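Local coordinates for Tll1590 protein (Thermosynechococcus elongatus, PDB 6LDQ) that carries a glycosyl transferase 4-like domain of the GT-B clan, built on a largely parallel sheet flanked by helices, at residues T51-P56 / G76-I81; K85-L90 / N112-G117. All blocks are in the same frame, centred on the assembly; numbering follows the deposited sequence.

Contact 1 of 2, residues T51-P56 / G76-I81; sequences TRKTDP and GPLTYI
R52 reaches the carbonyl oxygens of P77 and T79 as its torsions direct: chi1 (66°) puts CG between the backbone N and the carbonyl carbon, and a bend at chi3 (-44°) turns NE aside. The guanidinium then meets the 76-81 loop with its edge. NH1 donates to T79 O at 2.9 Å, approaching almost head-on (C=O...N angle 176°), whereas NH2 donates to P77 O at 2.8 Å from a position tilted out of the carbonyl plane; both bonds are bent at the hydrogen. P77 O also takes a weak bond from T79 N within an inverse gamma turn centred on L78, and is thus shared between R52 and T79; NH2 donates as well to A75 O, just before the turn. I81 crosses R52 at about a right angle, with CD1 3.4 Å from NH2. One water accepts from both R52 NH1 and I81 N; another donates to K53 O and to G76 O (2.8 Å).

Beyond the guanidinium the packing is mainly apolar around L78. It lies beside the K53 chain, CD2 to CB 3.7 Å, and its CB packs on P56 CD at 3.6 Å. Separately, T54 CA offers a CH...O contact to T79 O at 3.6 Å. The backbone angles of G76 would jam a side chain against the preceding carbonyl, which explains glycine there.

K53 NZ turns outward to a salt bridge with D60. In the domain, this surface contact lashes the end of strand 47-52 to the loop between strand 68-73 and helix 90-104, while backbone bonds of T51 and K53 join neighbouring strand 68-73.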
loop_
_atom_site.group_PDB
_atom_site.type_symbol
_atom_site.label_atom_id
_atom_site.label_comp_id
_atom_site.label_asym_id
_atom_site.label_seq_id
_atom_site.Cartn_x
_atom_site.Cartn_y
_atom_site.Cartn_z
ATOM N N THR A 51 2.365 6.013 7.029
ATOM C CA THR A 51 3.662 5.434 7.326
ATOM C C THR A 51 3.836 5.488 8.841
ATOM O O THR A 51 3.010 6.064 9.562
ATOM C CB THR A 51 4.792 6.163 6.556
ATOM O OG1 THR A 51 6.054 5.493 6.773
ATOM C CG2 THR A 51 4.899 7.645 6.958
ATOM N N ARG A 52 4.883 4.833 9.340
ATOM C CA ARG A 52 5.125 4.836 10.768
ATOM C C ARG A 52 5.861 6.103 11.188
ATOM O O ARG A 52 6.605 6.710 10.408
ATOM C CB ARG A 52 5.935 3.595 11.197
ATOM C CG ARG A 52 7.364 3.548 10.642
ATOM C CD ARG A 52 8.070 2.226 11.062
ATOM N NE ARG A 52 7.790 1.952 12.463
ATOM C CZ ARG A 52 8.632 2.244 13.449
ATOM N NH1 ARG A 52 9.812 2.768 13.156
ATOM N NH2 ARG A 52 8.299 2.007 14.718
ATOM N N LYS A 53 5.636 6.503 12.437
ATOM C CA LYS A 53 6.461 7.527 13.058
ATOM C C LYS A 53 7.831 6.964 13.391
ATOM O O LYS A 53 7.954 5.817 13.827
ATOM C CB LYS A 53 5.817 8.025 14.342
ATOM C CG LYS A 53 4.778 9.063 14.162
ATOM C CD LYS A 53 4.430 9.644 15.510
ATOM C CE LYS A 53 3.491 10.826 15.366
ATOM N NZ LYS A 53 2.909 11.208 16.689
ATOM N N THR A 54 8.862 7.778 13.188
ATOM C CA THR A 54 10.228 7.380 13.497
ATOM C C THR A 54 10.907 8.362 14.447
ATOM O O THR A 54 12.118 8.258 14.675
ATOM C CB THR A 54 11.041 7.220 12.205
ATOM O OG1 THR A 54 11.143 8.477 11.529
ATOM C CG2 THR A 54 10.372 6.212 11.264
ATOM N N ASP A 55 10.152 9.311 15.016
ATOM C CA ASP A 55 10.669 10.237 16.018
ATOM C C ASP A 55 9.506 10.753 16.848
ATOM O O ASP A 55 8.436 11.028 16.282
ATOM C CB ASP A 55 11.413 11.408 15.362
ATOM C CG ASP A 55 12.110 12.294 16.374
ATOM O OD1 ASP A 55 11.412 13.010 17.126
ATOM O OD2 ASP A 55 13.359 12.270 16.426
ATOM N N PRO A 56 9.659 10.887 18.172
ATOM C CA PRO A 56 8.546 11.414 18.987
ATOM C C PRO A 56 8.174 12.855 18.666
ATOM O O PRO A 56 7.093 13.307 19.069
ATOM C CB PRO A 56 9.057 11.272 20.431
ATOM C CG PRO A 56 10.529 11.073 20.326
ATOM C CD PRO A 56 10.796 10.435 18.997
ATOM N N GLY A 76 5.117 0.893 17.292
ATOM C CA GLY A 76 6.444 0.489 17.672
ATOM C C GLY A 76 7.295 1.696 18.004
ATOM O O GLY A 76 6.830 2.842 17.977
ATOM N N PRO A 77 8.570 1.452 18.301
ATOM C CA PRO A 77 9.441 2.516 18.815
ATOM C C PRO A 77 9.467 3.745 17.917
ATOM O O PRO A 77 9.457 3.645 16.688
ATOM C CB PRO A 77 10.820 1.846 18.871
ATOM C CG PRO A 77 10.538 0.367 18.932
ATOM C CD PRO A 77 9.274 0.165 18.148
ATOM N N LEU A 78 9.507 4.915 18.558
ATOM C CA LEU A 78 9.643 6.195 17.872
ATOM C C LEU A 78 11.111 6.420 17.495
ATOM O O LEU A 78 11.801 7.309 18.000
ATOM C CB LEU A 78 9.085 7.315 18.738
ATOM C CG LEU A 78 7.603 7.148 19.103
ATOM C CD1 LEU A 78 7.177 8.146 20.161
ATOM C CD2 LEU A 78 6.695 7.273 17.877
ATOM N N THR A 79 11.576 5.590 16.558
ATOM C CA THR A 79 12.944 5.637 16.063
ATOM C C THR A 79 12.953 5.022 14.670
ATOM O O THR A 79 11.988 4.373 14.258
ATOM C CB THR A 79 13.900 4.898 17.012
ATOM O OG1 THR A 79 15.259 5.180 16.653
ATOM C CG2 THR A 79 13.655 3.390 16.950
ATOM N N TYR A 80 14.054 5.227 13.944
ATOM C CA TYR A 80 14.211 4.584 12.643
ATOM C C TYR A 80 14.487 3.096 12.818
ATOM O O TYR A 80 15.488 2.699 13.428
ATOM C CB TYR A 80 15.331 5.226 11.827
ATOM C CG TYR A 80 15.484 4.522 10.501
ATOM C CD1 TYR A 80 14.632 4.812 9.442
ATOM C CD2 TYR A 80 16.437 3.522 10.325
ATOM C CE1 TYR A 80 14.739 4.155 8.243
ATOM C CE2 TYR A 80 16.552 2.852 9.124
ATOM C CZ TYR A 80 15.706 3.175 8.087
ATOM O OH TYR A 80 15.819 2.513 6.892
ATOM N N ILE A 81 13.610 2.270 12.257
ATOM C CA ILE A 81 13.749 0.824 12.283
ATOM C C ILE A 81 13.868 0.344 10.835
ATOM O O ILE A 81 13.012 0.676 10.017
ATOM C CB ILE A 81 12.565 0.138 12.984
ATOM C CG1 ILE A 81 12.519 0.566 14.460
ATOM C CG2 ILE A 81 12.673 -1.364 12.873
ATOM C CD1 ILE A 81 11.217 0.239 15.149
HETATM O O HOH W 1 11.270 2.783 10.364
HETATM O O HOH W 2 6.144 4.580 15.831
#

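Contact 2 of 2, residues K85-L90 / N112-G117; sequences KLFETL and NYWLSG
L86, whose CB packs against L115 CD1 at 3.9 Å, has a carbonyl oxygen gripped by two donors of T89. OG1 donates at 2.7 Å to L86 O, in the carbonyl plane and on a lone pair, and T89 N donates to L86 O at 2.8 Å. The backbone bond spans three residues, as expected of the 3-10 segment 87-89 that leads into helix 90-104, consistent with a set turn that presents L86, F87 and L90 to helix 113-126.

L115 is the central apolar piece. Its CD2 comes to 3.7 Å from F87 N and lies near the plane of the F87 ring, at its edge. L90 CD1 presses to 3.2 Å from L115 O, a close approach. For F87, CG is anti to the backbone N (chi1 -172°), and CD1 reaches W114 CZ3 at 3.6 Å. The two ring planes are only 27° apart, but the centroids of the F87 ring and the W114 six-membered ring are 5.8 Å apart, so the rings have slid past each other and scarcely overlap. L115 CG sits over the centre of the W114 ring on one face. T155 of helix 153-166 touches both aromatics, W118 meets F87 edge-to-face, and a thiocyanate ion lies near W114.

S116 OG donates to N112 O four residues back and is also bonded to V13 N. No hydrogen bond joins the two segments: the polar bonds here lie within each segment or go to other parts of the chain, as from N112 OD1 to H136 NE2, which implies that the interface is held by van der Waals packing and the burial of apolar surface.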
loop_
_atom_site.group_PDB
_atom_site.type_symbol
_atom_site.label_atom_id
_atom_site.label_comp_id
_atom_site.label_asym_id
_atom_site.label_seq_id
_atom_site.Cartn_x
_atom_site.Cartn_y
_atom_site.Cartn_z
ATOM N N LYS A 85 13.606 -5.395 10.532
ATOM C CA LYS A 85 13.161 -5.451 11.922
ATOM C C LYS A 85 11.745 -4.913 12.099
ATOM O O LYS A 85 11.310 -4.697 13.236
ATOM C CB LYS A 85 14.120 -4.666 12.826
ATOM C CG LYS A 85 15.463 -5.339 13.065
ATOM C CD LYS A 85 15.338 -6.490 14.050
ATOM C CE LYS A 85 16.492 -7.462 13.902
ATOM N NZ LYS A 85 17.545 -7.187 14.911
ATOM N N LEU A 86 11.013 -4.677 11.007
ATOM C CA LEU A 86 9.713 -4.031 11.129
ATOM C C LEU A 86 8.577 -5.008 11.385
ATOM O O LEU A 86 7.564 -4.602 11.968
ATOM C CB LEU A 86 9.406 -3.209 9.862
ATOM C CG LEU A 86 9.990 -1.794 9.899
ATOM C CD1 LEU A 86 9.577 -0.988 8.670
ATOM C CD2 LEU A 86 9.556 -1.074 11.179
ATOM N N PHE A 87 8.710 -6.279 10.969
ATOM C CA PHE A 87 7.578 -7.207 11.039
ATOM C C PHE A 87 6.901 -7.216 12.413
ATOM O O PHE A 87 5.666 -7.290 12.507
ATOM C CB PHE A 87 8.020 -8.626 10.669
ATOM C CG PHE A 87 6.873 -9.574 10.533
ATOM C CD1 PHE A 87 6.040 -9.511 9.433
ATOM C CD2 PHE A 87 6.595 -10.493 11.527
ATOM C CE1 PHE A 87 4.960 -10.367 9.324
ATOM C CE2 PHE A 87 5.525 -11.347 11.420
ATOM C CZ PHE A 87 4.708 -11.288 10.327
ATOM N N GLU A 88 7.689 -7.152 13.499
ATOM C CA GLU A 88 7.081 -7.278 14.821
ATOM C C GLU A 88 6.299 -6.035 15.247
ATOM O O GLU A 88 5.641 -6.083 16.295
ATOM C CB GLU A 88 8.150 -7.601 15.878
ATOM C CG GLU A 88 8.971 -6.409 16.380
ATOM C CD GLU A 88 10.158 -6.834 17.244
ATOM O OE1 GLU A 88 10.207 -8.014 17.645
ATOM O OE2 GLU A 88 11.043 -5.993 17.522
ATOM N N THR A 89 6.360 -4.939 14.471
ATOM C CA THR A 89 5.663 -3.693 14.771
ATOM C C THR A 89 4.285 -3.603 14.122
ATOM O O THR A 89 3.505 -2.708 14.489
ATOM C CB THR A 89 6.489 -2.475 14.309
ATOM O OG1 THR A 89 6.383 -2.321 12.884
ATOM C CG2 THR A 89 7.952 -2.653 14.667
ATOM N N LEU A 90 3.961 -4.527 13.213
ATOM C CA LEU A 90 2.828 -4.485 12.294
ATOM C C LEU A 90 1.471 -4.639 12.986
ATOM O O LEU A 90 0.527 -3.931 12.600
ATOM C CB LEU A 90 3.007 -5.540 11.191
ATOM C CG LEU A 90 4.257 -5.314 10.327
ATOM C CD1 LEU A 90 4.216 -6.110 9.012
ATOM C CD2 LEU A 90 4.446 -3.810 10.030
ATOM N N ASN A 112 2.237 -1.131 0.076
ATOM C CA ASN A 112 3.545 -1.032 -0.561
ATOM C C ASN A 112 4.565 -1.890 0.178
ATOM O O ASN A 112 4.789 -1.687 1.373
ATOM C CB ASN A 112 4.067 0.392 -0.581
ATOM C CG ASN A 112 5.280 0.540 -1.477
ATOM O OD1 ASN A 112 5.210 0.297 -2.687
ATOM N ND2 ASN A 112 6.397 0.947 -0.896
ATOM N N TYR A 113 5.232 -2.785 -0.559
ATOM C CA TYR A 113 6.176 -3.756 0.000
ATOM C C TYR A 113 5.490 -4.789 0.894
ATOM O O TYR A 113 4.463 -4.516 1.519
ATOM C CB TYR A 113 7.301 -3.049 0.769
ATOM C CG TYR A 113 8.496 -3.942 1.061
ATOM C CD1 TYR A 113 9.126 -4.650 0.044
ATOM C CD2 TYR A 113 9.001 -4.054 2.353
ATOM C CE1 TYR A 113 10.224 -5.457 0.307
ATOM C CE2 TYR A 113 10.084 -4.857 2.630
ATOM C CZ TYR A 113 10.696 -5.555 1.602
ATOM O OH TYR A 113 11.783 -6.347 1.880
ATOM N N TRP A 114 6.089 -5.985 1.004
ATOM C CA TRP A 114 5.380 -7.097 1.632
ATOM C C TRP A 114 4.962 -6.791 3.064
ATOM O O TRP A 114 3.928 -7.297 3.517
ATOM C CB TRP A 114 6.239 -8.374 1.560
ATOM C CG TRP A 114 7.421 -8.441 2.475
ATOM C CD1 TRP A 114 8.707 -8.086 2.180
ATOM C CD2 TRP A 114 7.445 -8.959 3.817
ATOM N NE1 TRP A 114 9.532 -8.332 3.270
ATOM C CE2 TRP A 114 8.774 -8.857 4.285
ATOM C CE3 TRP A 114 6.472 -9.485 4.668
ATOM C CZ2 TRP A 114 9.152 -9.287 5.558
ATOM C CZ3 TRP A 114 6.847 -9.897 5.936
ATOM C CH2 TRP A 114 8.172 -9.790 6.369
ATOM N N LEU A 115 5.727 -5.950 3.776
ATOM C CA LEU A 115 5.424 -5.628 5.176
ATOM C C LEU A 115 4.093 -4.882 5.300
ATOM O O LEU A 115 3.231 -5.243 6.104
ATOM C CB LEU A 115 6.558 -4.784 5.780
ATOM C CG LEU A 115 7.910 -5.463 6.048
ATOM C CD1 LEU A 115 9.000 -4.423 6.142
ATOM C CD2 LEU A 115 7.854 -6.292 7.331
ATOM N N SER A 116 3.929 -3.817 4.534
ATOM C CA SER A 116 2.617 -3.172 4.460
ATOM C C SER A 116 1.555 -4.154 3.974
ATOM O O SER A 116 0.393 -4.069 4.381
ATOM C CB SER A 116 2.695 -1.966 3.535
ATOM O OG SER A 116 3.812 -1.150 3.858
ATOM N N GLY A 117 1.946 -5.129 3.142
ATOM C CA GLY A 117 0.977 -6.077 2.620
ATOM C C GLY A 117 0.393 -6.997 3.664
ATOM O O GLY A 117 -0.779 -7.369 3.586
#

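From the N terminus, strand 47-52 leads into contact 1, and the chain makes the 61-63 and 68-73 strands before 76-81 returns to close that loop. Contact 2 opens a few residues later at 85-90 and closes after helix 90-104 and strand 108-112, where helix 113-126 begins. The two loops therefore follow in series, neither nesting nor crossing. L86 joins them: its CD2 lies 3.6 Å from I81 CG2 and equally near R52 CD. Contact 1 ties the end of strand 47-52 to the loop after its neighbour 68-73; contact 2 alone spans the beta-alpha-beta crossover through helix 90-104 to strand 108-112.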